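Local atomic coordinates of putative amino acid binding protein (Streptococcus mutans, PDB entry 4C0R), a protein that probably serves as the solute-binding component of an ABC import system, capturing glutathione for uptake through the TcyBC cystine importer. Residues T25-E30 with K226-S231. Sequence-based numbering, arbitrary orientation.
Sequences TGYDIE and KYLGGS
Tyr27 and Tyr227 bring the first turn of helix 27-36 against the last turn of helix 219-228, their CA atoms 5.3 Å apart; Gly26 is the N-cap of the former, and Gly229 leaves the latter with positive phi. No direct hydrogen bond joins the segments, and the contact illustrates how two aromatic rings can tie a helix start to a helix end by their faces. Leu228 CD1 makes a CH-pi contact almost centrally over one face of the Tyr27 ring, 3.8 Å from the centroid and 9° off the normal. The other methyl, Leu228 CD2, presses on Tyr27 CB at 3.5 Å. With CG anti to the backbone N (chi1 -175°), the Tyr27 ring runs on into the interior, where OH bonds to the carbonyl oxygen of Thr86. In this family 3 solute-binding protein, the contact packs the C-terminal helix 219-228 onto a helix from near the N-terminus, within one lobe of a two-lobed fold. Tyr227 is sandwiched off-centre: its sequence neighbour Lys226 lays CG toward the rim of one face, and Glu30 CG makes a rim-offset CH-pi contact on the other, 3.4 Å from Tyr227 CZ. The Glu30 chain bends at chi2, and the carboxylate and ring planes lie 10° apart. Thr25 OG1 donates to the anti lone pair of Glu30 OE2 at 2.8 Å, steadying that carboxylate, and one water weakly bridges Glu30 OE1 and Tyr227 OH.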
loop_
_atom_site.group_PDB
_atom_site.type_symbol
_atom_site.label_atom_id
_atom_site.label_comp_id
_atom_site.label_asym_id
_atom_site.label_seq_id
_atom_site.Cartn_x
_atom_site.Cartn_y
_atom_site.Cartn_z
ATOM N N THR A 25 -4.175 -7.009 11.520
ATOM C CA THR A 25 -2.765 -6.978 11.788
ATOM C C THR A 25 -2.042 -6.563 10.513
ATOM O O THR A 25 -2.674 -6.043 9.596
ATOM C CB THR A 25 -2.301 -8.325 12.372
ATOM O OG1 THR A 25 -0.905 -8.267 12.729
ATOM C CG2 THR A 25 -2.470 -9.444 11.420
ATOM N N GLY A 26 -0.734 -6.720 10.492
ATOM C CA GLY A 26 0.070 -6.279 9.375
ATOM C C GLY A 26 0.860 -5.014 9.753
ATOM O O GLY A 26 0.614 -4.371 10.761
ATOM N N TYR A 27 1.830 -4.673 8.931
ATOM C CA TYR A 27 2.775 -3.626 9.254
ATOM C C TYR A 27 2.048 -2.318 9.562
ATOM O O TYR A 27 2.405 -1.656 10.515
ATOM C CB TYR A 27 3.746 -3.448 8.087
ATOM C CG TYR A 27 4.876 -2.457 8.365
ATOM C CD1 TYR A 27 5.930 -2.752 9.248
ATOM C CD2 TYR A 27 4.903 -1.226 7.744
ATOM C CE1 TYR A 27 6.979 -1.851 9.447
ATOM C CE2 TYR A 27 5.909 -0.317 7.956
ATOM C CZ TYR A 27 6.952 -0.612 8.826
ATOM O OH TYR A 27 8.004 0.246 9.020
ATOM N N ASP A 28 1.152 -1.858 8.697
ATOM C CA ASP A 28 0.545 -0.551 8.959
ATOM C C ASP A 28 -0.130 -0.545 10.354
ATOM O O ASP A 28 -0.072 0.439 11.111
ATOM C CB ASP A 28 -0.512 -0.206 7.923
ATOM C CG ASP A 28 0.029 0.172 6.571
ATOM O OD1 ASP A 28 1.081 0.840 6.523
ATOM O OD2 ASP A 28 -0.587 -0.220 5.573
ATOM N N ILE A 29 -0.826 -1.636 10.650
ATOM C CA ILE A 29 -1.590 -1.743 11.872
ATOM C C ILE A 29 -0.705 -1.842 13.082
ATOM O O ILE A 29 -0.945 -1.170 14.115
ATOM C CB ILE A 29 -2.550 -2.961 11.794
ATOM C CG1 ILE A 29 -3.484 -2.864 10.582
ATOM C CG2 ILE A 29 -3.346 -3.037 13.084
ATOM C CD1 ILE A 29 -4.301 -1.611 10.513
ATOM N N GLU A 30 0.328 -2.671 12.991
ATOM C CA GLU A 30 1.178 -2.898 14.128
ATOM C C GLU A 30 2.098 -1.690 14.373
ATOM O O GLU A 30 2.439 -1.377 15.541
ATOM C CB GLU A 30 1.957 -4.190 13.933
ATOM C CG GLU A 30 1.078 -5.390 13.808
ATOM C CD GLU A 30 0.268 -5.752 15.065
ATOM O OE1 GLU A 30 0.494 -5.209 16.164
ATOM O OE2 GLU A 30 -0.633 -6.615 14.968
ATOM N N LYS A 226 9.553 -8.259 11.099
ATOM C CA LYS A 226 8.543 -9.173 11.621
ATOM C C LYS A 226 7.341 -9.297 10.717
ATOM O O LYS A 226 6.866 -10.397 10.427
ATOM C CB LYS A 226 8.065 -8.727 12.989
ATOM C CG LYS A 226 7.029 -9.655 13.645
ATOM C CD LYS A 226 6.786 -9.239 15.091
ATOM C CE LYS A 226 5.890 -10.241 15.846
ATOM N NZ LYS A 226 5.340 -11.299 14.964
ATOM N N TYR A 227 6.838 -8.138 10.275
ATOM C CA TYR A 227 5.636 -8.105 9.462
ATOM C C TYR A 227 5.868 -8.052 7.952
ATOM O O TYR A 227 5.111 -8.695 7.195
ATOM C CB TYR A 227 4.650 -7.010 9.977
ATOM C CG TYR A 227 4.216 -7.281 11.417
ATOM C CD1 TYR A 227 3.241 -8.275 11.722
ATOM C CD2 TYR A 227 4.758 -6.609 12.448
ATOM C CE1 TYR A 227 2.883 -8.544 13.031
ATOM C CE2 TYR A 227 4.416 -6.863 13.751
ATOM C CZ TYR A 227 3.489 -7.841 14.054
ATOM O OH TYR A 227 3.201 -8.043 15.407
ATOM N N LEU A 228 6.908 -7.357 7.489
ATOM C CA LEU A 228 7.216 -7.258 6.067
ATOM C C LEU A 228 8.150 -8.339 5.539
ATOM O O LEU A 228 8.208 -8.570 4.358
ATOM C CB LEU A 228 7.786 -5.879 5.673
ATOM C CG LEU A 228 6.829 -4.781 6.078
ATOM C CD1 LEU A 228 7.490 -3.482 5.714
ATOM C CD2 LEU A 228 5.482 -4.939 5.413
ATOM N N GLY A 229 8.903 -8.970 6.435
ATOM C CA GLY A 229 9.823 -10.043 6.070
ATOM C C GLY A 229 11.223 -9.608 5.664
ATOM O O GLY A 229 12.002 -10.374 5.097
ATOM N N GLY A 230 11.574 -8.367 5.966
ATOM C CA GLY A 230 12.869 -7.819 5.667
ATOM C C GLY A 230 12.948 -6.395 6.143
ATOM O O GLY A 230 11.990 -5.917 6.757
ATOM N N SER A 231 14.099 -5.760 5.940
ATOM C CA SER A 231 14.335 -4.419 6.390
ATOM C C SER A 231 14.081 -3.471 5.224
ATOM O O SER A 231 14.890 -3.356 4.294
ATOM C CB SER A 231 15.776 -4.307 6.901
ATOM O OG SER A 231 15.957 -3.089 7.602
HETATM O O HOH W 1 3.704 -5.440 17.384
#